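Local coordinates for Low molecular weight protein-tyrosine-phosphatase PtpA (Staphylococcus aureus, PDB 3ROF) that catalyses the hydrolysis of phosphotyrosine in proteins and probably acts as a secreted effector that counteracts host defences and supports bacterial survival inside macrophages, at residues Ala23-Arg28 with Lys61-His66; Gln29-Arg34 with Ile39-Arg44; Ser93-Ile98 with Gly107-Leu112. All blocks are in the same frame, centred on the assembly; numbering follows the deposited sequence. Where two conformers were deposited one is given.

Interaction 1 of 3, residues Ala23-Arg28 with Lys61-His66; sequences AEAIMR and KILNKH
L63 reaches out from helix 57-65 to two successive residues of helix 19-33, one methyl on A25 and the other shared between A25 and I26. The apolar contact is small, burying 113 Å² in all. L63 CD1 lies 3.7 Å from A25 CB, and L63 CD2 is 4.0 Å from I26 CG1. The side chains of A25 and L63 set out from their backbones toward each other's helix. That of I26 does not, and it is the CG1 branch, set beside the backbone N and anti to the carbonyl carbon (chi1 -67°), that brings I26 within reach of L63. Alanine suits the facing position because its single methyl lets the larger leucine come close to the helix backbone, while the forked end of L63 can serve two neighbours. F70 also touches L63, and V139 of helix 132-153 touches I26.

The polar bonds lie within the helices and toward their neighbours, not between the two. One turn apart, E24 and R28 form a salt bridge on another side of helix 19-33: R28 NH2 meets E24 OE2 at 2.8 Å through the anti lone pair, and R28 NH1 approaches E24 OE2 from above the carboxylate plane at 3.1 Å. Both nitrogens grip one oxygen, which lies in the guanidinium plane. E24 OE1 is taken by S43 OG, so the buried carboxylate is bonded at both oxygens.

Aromatic packing marks the end of the other helix, where H66 stacks its ring on that of Y136.

Such aliphatic helix-to-helix packing joins helix 19-33 to helix 57-65 in the α/β fold of low molecular weight phosphatases. Helix 19-33 begins at the end of the C-X5-R-S phosphate-binding signature, whose C13 and R19 are probably catalytic.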
# COMPACT_ATOMS: atom_id res chain seq x y z
N ALA A 23 0.76 -5.45 0.30
CA ALA A 23 1.09 -4.57 1.39
C ALA A 23 -0.11 -4.31 2.31
O ALA A 23 0.01 -4.30 3.52
CB ALA A 23 1.67 -3.27 0.87
N GLU A 24 -1.29 -4.07 1.70
CA GLU A 24 -2.49 -3.81 2.48
C GLU A 24 -2.76 -4.97 3.41
O GLU A 24 -3.05 -4.78 4.59
CB GLU A 24 -3.69 -3.58 1.55
CG GLU A 24 -5.00 -3.52 2.27
CD GLU A 24 -6.23 -3.43 1.40
OE1 GLU A 24 -6.14 -3.33 0.17
OE2 GLU A 24 -7.34 -3.51 2.00
N ALA A 25 -2.75 -6.20 2.87
CA ALA A 25 -3.10 -7.35 3.67
C ALA A 25 -2.09 -7.57 4.81
O ALA A 25 -2.46 -7.89 5.93
CB ALA A 25 -3.19 -8.58 2.79
N ILE A 26 -0.80 -7.45 4.49
CA ILE A 26 0.23 -7.63 5.50
C ILE A 26 0.07 -6.58 6.61
O ILE A 26 0.13 -6.87 7.78
CB ILE A 26 1.65 -7.57 4.87
CG1 ILE A 26 1.88 -8.75 3.95
CG2 ILE A 26 2.71 -7.44 5.97
CD1 ILE A 26 3.07 -8.60 3.05
N MET A 27 -0.10 -5.31 6.21
CA MET A 27 -0.25 -4.22 7.15
C MET A 27 -1.46 -4.41 8.06
O MET A 27 -1.36 -4.24 9.29
CB MET A 27 -0.38 -2.90 6.36
CG MET A 27 -0.49 -1.64 7.20
SD MET A 27 1.12 -1.19 7.86
CE MET A 27 0.77 0.50 8.37
N ARG A 28 -2.60 -4.79 7.45
CA ARG A 28 -3.79 -5.02 8.26
C ARG A 28 -3.55 -6.10 9.31
O ARG A 28 -3.92 -5.95 10.49
CB ARG A 28 -4.97 -5.40 7.37
CG ARG A 28 -6.23 -5.73 8.15
CD ARG A 28 -7.43 -5.98 7.23
NE ARG A 28 -7.77 -4.75 6.53
CZ ARG A 28 -7.65 -4.53 5.22
NH1 ARG A 28 -7.36 -5.51 4.39
NH2 ARG A 28 -7.83 -3.31 4.76
N LYS A 61 -1.10 -16.30 -3.53
CA LYS A 61 -0.33 -17.43 -3.08
C LYS A 61 0.59 -17.06 -1.91
O LYS A 61 0.71 -17.84 -0.96
CB LYS A 61 0.51 -18.00 -4.23
CG LYS A 61 -0.30 -18.80 -5.21
CD LYS A 61 0.56 -19.25 -6.41
CE LYS A 61 -0.19 -20.21 -7.31
NZ LYS A 61 0.73 -20.73 -8.36
N ILE A 62 1.26 -15.91 -1.98
CA ILE A 62 2.14 -15.48 -0.89
C ILE A 62 1.35 -15.24 0.36
O ILE A 62 1.78 -15.64 1.44
CB ILE A 62 2.80 -14.09 -1.23
CG1 ILE A 62 3.90 -14.26 -2.24
CG2 ILE A 62 3.34 -13.38 0.04
CD1 ILE A 62 5.17 -14.86 -1.65
N LEU A 63 0.20 -14.57 0.24
CA LEU A 63 -0.59 -14.31 1.42
C LEU A 63 -1.13 -15.61 2.03
O LEU A 63 -1.10 -15.80 3.25
CB LEU A 63 -1.71 -13.34 1.08
CG LEU A 63 -1.25 -11.93 0.67
CD1 LEU A 63 -2.46 -11.12 0.26
CD2 LEU A 63 -0.43 -11.23 1.76
N ASN A 64 -1.60 -16.52 1.18
CA ASN A 64 -2.09 -17.81 1.69
C ASN A 64 -0.97 -18.57 2.40
O ASN A 64 -1.18 -19.18 3.44
CB ASN A 64 -2.63 -18.66 0.55
CG ASN A 64 -3.97 -18.16 0.01
OD1 ASN A 64 -4.69 -17.43 0.70
ND2 ASN A 64 -4.32 -18.57 -1.20
N LYS A 65 0.24 -18.54 1.85
CA LYS A 65 1.38 -19.30 2.36
C LYS A 65 1.68 -18.86 3.78
O LYS A 65 2.12 -19.64 4.60
CB LYS A 65 2.62 -19.05 1.50
CG LYS A 65 3.89 -19.67 2.02
CD LYS A 65 5.05 -19.44 1.06
CE LYS A 65 6.32 -20.11 1.56
NZ LYS A 65 7.39 -20.14 0.52
N HIS A 66 1.47 -17.57 4.05
CA HIS A 66 1.79 -16.96 5.35
C HIS A 66 0.54 -16.72 6.23
O HIS A 66 0.61 -16.03 7.24
CB HIS A 66 2.59 -15.68 5.13
CG HIS A 66 3.92 -15.92 4.50
ND1 HIS A 66 4.97 -16.50 5.18
CD2 HIS A 66 4.37 -15.66 3.26
CE1 HIS A 66 6.01 -16.59 4.37
NE2 HIS A 66 5.66 -16.10 3.20

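Interaction 2 of 3, residues Gln29-Arg34 with Ile39-Arg44; sequences QRLKDR and IKVHSR. With PO4 (phosphate ion), chain D.
Oxygen O3 of the phosphate ion, probably taken from the crystallisation liquor, is gripped from strand 39-45 by H42 and R44. H42 ND1 donates to phosphate O3 at 2.6 Å with a nearly straight bond (168°), and R44 NH1 to the same phosphate O3 at 2.9 Å; O3 sits at the edge of both flat groups. R44 NH2 turns to phosphate O2 at 3.0 Å, so the guanidinium holds two oxygens of one anion. R44 NH1 also donates to its neighbour S43 O from above the carbonyl plane, and R44 NE is paired with D82, which together fix the rotation of the guanidinium. H42 NE2 is bonded to D8 OD1; with an acidic partner on one side and phosphate on the other, the imidazole is probably inclined to carry a positive charge.

The contact between helix and strand itself is aliphatic and centres on L31, whose CG lies beside the backbone N and anti to the carbonyl carbon (chi1 -70°), which carries the branch point toward the strand and leaves the two methyls to meet it. L31 CD1 is 3.7 Å from V41 CG2 and 3.9 Å from I39 CG2, while L31 CD2 meets I39 CD1 at 3.9 Å. The leucine side chain crosses that of I39 at about a right angle. Beta-branched I39 and V41 suit the strand, and alternate residues place both against the helix.

Helix 19-33 here packs on strand 39-45, an outermost strand of the parallel sheet, within the beta-alpha-beta unit begun by strand 7-13; I150 of helix 132-153 touches I39 as well.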
# COMPACT_ATOMS: atom_id res chain seq x y z
N GLN A 29 -2.94 -7.21 8.91
CA GLN A 29 -2.70 -8.28 9.86
C GLN A 29 -1.68 -7.85 10.92
O GLN A 29 -1.82 -8.22 12.08
CB GLN A 29 -2.24 -9.54 9.12
CG GLN A 29 -2.05 -10.71 10.07
CD GLN A 29 -3.37 -11.17 10.69
OE1 GLN A 29 -4.41 -11.28 10.03
NE2 GLN A 29 -3.32 -11.48 11.98
N ARG A 30 -0.66 -7.09 10.51
CA ARG A 30 0.37 -6.68 11.44
C ARG A 30 -0.25 -5.78 12.52
O ARG A 30 0.11 -5.91 13.71
CB ARG A 30 1.52 -5.98 10.71
CG ARG A 30 2.68 -5.68 11.64
CD ARG A 30 3.19 -6.95 12.27
NE ARG A 30 4.45 -6.76 12.97
CZ ARG A 30 5.12 -7.78 13.48
NH1 ARG A 30 4.58 -8.99 13.46
NH2 ARG A 30 6.30 -7.57 14.02
N LEU A 31 -1.10 -4.84 12.11
CA LEU A 31 -1.74 -3.98 13.08
C LEU A 31 -2.59 -4.79 14.06
O LEU A 31 -2.61 -4.51 15.26
CB LEU A 31 -2.63 -2.99 12.35
CG LEU A 31 -1.89 -1.93 11.55
CD1 LEU A 31 -2.74 -1.27 10.48
CD2 LEU A 31 -1.26 -0.86 12.47
N LYS A 32 -3.30 -5.79 13.56
CA LYS A 32 -4.07 -6.67 14.41
C LYS A 32 -3.16 -7.37 15.43
O LYS A 32 -3.43 -7.39 16.64
CB LYS A 32 -4.81 -7.68 13.55
CG LYS A 32 -5.72 -8.58 14.31
CD LYS A 32 -6.41 -9.59 13.39
CE LYS A 32 -7.36 -10.48 14.19
NZ LYS A 32 -8.09 -11.45 13.32
N ASP A 33 -2.07 -7.92 14.95
CA ASP A 33 -1.13 -8.66 15.79
C ASP A 33 -0.43 -7.76 16.83
O ASP A 33 -0.04 -8.25 17.90
CB ASP A 33 -0.08 -9.40 14.94
CG ASP A 33 -0.68 -10.56 14.16
OD1 ASP A 33 -1.82 -10.97 14.47
OD2 ASP A 33 -0.03 -11.06 13.21
N ARG A 34 -0.26 -6.48 16.50
CA ARG A 34 0.33 -5.49 17.40
C ARG A 34 -0.72 -4.79 18.25
O ARG A 34 -0.40 -3.91 19.05
CB ARG A 34 1.16 -4.45 16.64
CG ARG A 34 2.44 -5.05 16.07
CD ARG A 34 3.28 -4.07 15.32
NE ARG A 34 3.68 -2.99 16.20
CZ ARG A 34 4.48 -2.00 15.84
NH1 ARG A 34 5.02 -1.94 14.65
NH2 ARG A 34 4.75 -1.01 16.71
N ILE A 39 -5.70 2.61 12.90
CA ILE A 39 -5.19 2.75 11.54
C ILE A 39 -5.99 1.83 10.61
O ILE A 39 -6.02 0.61 10.81
CB ILE A 39 -3.70 2.43 11.44
CG1 ILE A 39 -2.88 3.38 12.31
CG2 ILE A 39 -3.23 2.52 10.00
CD1 ILE A 39 -1.41 2.99 12.44
N LYS A 40 -6.64 2.44 9.62
CA LYS A 40 -7.40 1.70 8.60
C LYS A 40 -6.61 1.67 7.31
O LYS A 40 -6.03 2.68 6.93
CB LYS A 40 -8.74 2.38 8.36
CG LYS A 40 -9.64 1.59 7.45
CD LYS A 40 -11.03 2.21 7.29
CE LYS A 40 -11.88 1.40 6.31
NZ LYS A 40 -13.21 2.01 6.05
N VAL A 41 -6.51 0.49 6.70
CA VAL A 41 -5.67 0.30 5.53
C VAL A 41 -6.51 0.17 4.27
O VAL A 41 -7.61 -0.43 4.30
CB VAL A 41 -4.78 -0.94 5.72
CG1 VAL A 41 -3.65 -0.93 4.70
CG2 VAL A 41 -4.18 -1.01 7.12
N HIS A 42 -5.98 0.73 3.19
CA HIS A 42 -6.62 0.74 1.88
C HIS A 42 -5.58 0.46 0.81
O HIS A 42 -4.38 0.56 1.06
CB HIS A 42 -7.19 2.13 1.60
CG HIS A 42 -8.06 2.67 2.68
ND1 HIS A 42 -9.44 2.70 2.62
CD2 HIS A 42 -7.73 3.28 3.84
CE1 HIS A 42 -9.92 3.28 3.70
NE2 HIS A 42 -8.90 3.65 4.45
N SER A 43 -6.03 0.26 -0.42
CA SER A 43 -5.13 0.24 -1.55
C SER A 43 -5.82 0.73 -2.81
O SER A 43 -7.05 0.60 -2.96
CB SER A 43 -4.53 -1.15 -1.76
OG SER A 43 -5.52 -2.11 -2.08
N ARG A 44 -5.00 1.26 -3.73
CA ARG A 44 -5.47 1.76 -5.00
C ARG A 44 -4.41 1.45 -6.05
O ARG A 44 -3.23 1.30 -5.74
CB ARG A 44 -5.67 3.28 -4.95
CG ARG A 44 -6.71 3.82 -4.01
CD ARG A 44 -8.10 3.41 -4.43
NE ARG A 44 -9.16 4.10 -3.68
CZ ARG A 44 -9.68 3.65 -2.55
NH1 ARG A 44 -9.20 2.55 -1.97
NH2 ARG A 44 -10.65 4.34 -1.95
P PO4 D . -12.17 1.78 0.47
O1 PO4 D . -12.77 1.59 1.84
O2 PO4 D . -12.66 3.08 -0.10
O3 PO4 D . -10.66 1.94 0.47
O4 PO4 D . -12.58 0.70 -0.50

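Interaction 3 of 3, residues Ser93-Ile98 with Gly107-Leu112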
# COMPACT_ATOMS: atom_id res chain seq x y z
N SER A 93 7.09 5.85 -10.67
CA SER A 93 5.98 6.12 -11.58
C SER A 93 4.68 6.27 -10.80
O SER A 93 3.83 7.07 -11.16
CB SER A 93 5.87 5.05 -12.66
OG SER A 93 5.38 3.79 -12.17
N ASN A 94 4.53 5.49 -9.74
CA ASN A 94 3.35 5.62 -8.92
C ASN A 94 3.26 7.02 -8.26
O ASN A 94 2.19 7.66 -8.27
CB ASN A 94 3.33 4.56 -7.82
CG ASN A 94 3.45 3.12 -8.27
OD1 ASN A 94 3.95 2.31 -7.49
ND2 ASN A 94 2.92 2.77 -9.44
N VAL A 95 4.38 7.49 -7.69
CA VAL A 95 4.45 8.83 -7.09
C VAL A 95 4.04 9.86 -8.13
O VAL A 95 3.18 10.73 -7.90
CB VAL A 95 5.85 9.11 -6.56
CG1 VAL A 95 5.98 10.60 -6.19
CG2 VAL A 95 6.15 8.22 -5.35
N ASP A 96 4.66 9.78 -9.29
CA ASP A 96 4.42 10.79 -10.33
C ASP A 96 2.96 10.78 -10.74
O ASP A 96 2.31 11.85 -10.92
CB ASP A 96 5.28 10.53 -11.57
CG ASP A 96 6.78 10.65 -11.31
OD1 ASP A 96 7.17 11.27 -10.31
OD2 ASP A 96 7.57 10.12 -12.14
N ASN A 97 2.42 9.58 -10.98
CA ASN A 97 1.05 9.48 -11.48
C ASN A 97 0.03 9.92 -10.41
O ASN A 97 -0.97 10.56 -10.73
CB ASN A 97 0.71 8.07 -11.97
CG ASN A 97 1.56 7.57 -13.16
OD1 ASN A 97 1.56 6.36 -13.41
ND2 ASN A 97 2.29 8.43 -13.83
N ILE A 98 0.26 9.56 -9.14
CA ILE A 98 -0.59 10.04 -8.05
C ILE A 98 -0.67 11.57 -8.10
O ILE A 98 -1.76 12.14 -7.97
CB ILE A 98 -0.06 9.57 -6.71
CG1 ILE A 98 -0.30 8.07 -6.55
CG2 ILE A 98 -0.71 10.32 -5.58
CD1 ILE A 98 0.52 7.44 -5.44
N GLY A 107 -2.77 14.49 1.96
CA GLY A 107 -2.08 13.52 2.79
C GLY A 107 -0.59 13.49 2.52
O GLY A 107 -0.12 14.06 1.54
N GLN A 108 0.13 12.77 3.37
CA GLN A 108 1.58 12.61 3.25
C GLN A 108 1.88 11.46 2.30
O GLN A 108 1.43 10.34 2.51
CB GLN A 108 2.16 12.31 4.61
CG GLN A 108 1.94 13.46 5.58
CD GLN A 108 2.40 13.14 6.95
OE1 GLN A 108 3.55 12.76 7.12
NE2 GLN A 108 1.53 13.28 7.94
N LEU A 109 2.69 11.75 1.30
CA LEU A 109 3.01 10.78 0.25
C LEU A 109 4.46 10.32 0.40
O LEU A 109 5.39 11.14 0.43
CB LEU A 109 2.79 11.45 -1.10
CG LEU A 109 3.15 10.65 -2.36
CD1 LEU A 109 2.40 9.36 -2.46
CD2 LEU A 109 2.91 11.51 -3.57
N PHE A 110 4.66 9.01 0.49
CA PHE A 110 5.97 8.38 0.67
C PHE A 110 6.08 7.23 -0.32
O PHE A 110 5.07 6.75 -0.81
CB PHE A 110 6.11 7.78 2.06
CG PHE A 110 6.01 8.76 3.15
CD1 PHE A 110 7.11 9.54 3.47
CD2 PHE A 110 4.89 8.89 3.93
CE1 PHE A 110 7.06 10.45 4.51
CE2 PHE A 110 4.84 9.83 4.99
CZ PHE A 110 5.93 10.58 5.26
N LYS A 111 7.30 6.75 -0.55
CA LYS A 111 7.53 5.42 -1.12
C LYS A 111 7.71 4.43 0.02
O LYS A 111 8.30 4.74 1.04
CB LYS A 111 8.76 5.40 -2.01
CG LYS A 111 8.59 6.16 -3.29
CD LYS A 111 9.93 6.05 -4.13
CE LYS A 111 9.92 6.83 -5.42
NZ LYS A 111 11.26 6.67 -6.01
N LEU A 112 7.22 3.20 -0.19
CA LEU A 112 7.33 2.13 0.79
C LEU A 112 8.73 2.01 1.34
O LEU A 112 8.93 1.87 2.57
CB LEU A 112 6.89 0.83 0.17
CG LEU A 112 6.96 -0.40 1.11
CD1 LEU A 112 5.86 -0.36 2.12
CD2 LEU A 112 6.89 -1.69 0.32
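No flat group lies between V95 and I98 of the helix and L109 and K111 of the strand. F110, the one aromatic residue of the two segments, sets out away from the helix, and its side chain stays more than 7 Å from residues 93-98; its ring takes no part. Aliphatic branches do the work instead. V95 uses its two methyls separately: V95 CG2 rests on K111 CG at 3.8 Å, crossing the lysine chain at about a right angle, and V95 CG1 lies 4.1 Å from L109 CD2. The other methyl, L109 CD1, meets I98 CD1 at 4.0 Å; L109 CG stands anti to the backbone N (chi1 176°), and its fork opens between the valine and the isoleucine.

Strand 86-89, helix 92-101 and strand 108-111 form a beta-alpha-beta unit, in which residues 93-98 of the helix run nearly antiparallel to strand 108-111 (159°), the axes of these short segments coming within 9.4 Å. Lysine fits the margin of this layer: its extended methylene chain passes V95, and its ammonium goes on to Q92 OE1 and D122 OD1. Deeper in, I98 also packs on V12 and F78, its side chain about 8 Å from that of C13, the probable nucleophile.

In the fold
Interactions 1 and 2 share helix 19-33 and are both buried, interaction 2 lying nested in the chain inside the loop closed by interaction 1. They touch directly through the glutamate-serine bond and through V41, which packs on E24 and M27. Interaction 3 stands on the opposite side of the chain's centre and is only partly buried. It reaches the same parallel sheet as interaction 2, but at the other outermost strand. All three join apolar side chains; interaction 1 sets helix against helix, the others helix against strand. A lysine chain enters at the less buried interaction 3, whereas at interaction 2 the charged groups gather round the phosphate, apart from the aliphatic contact.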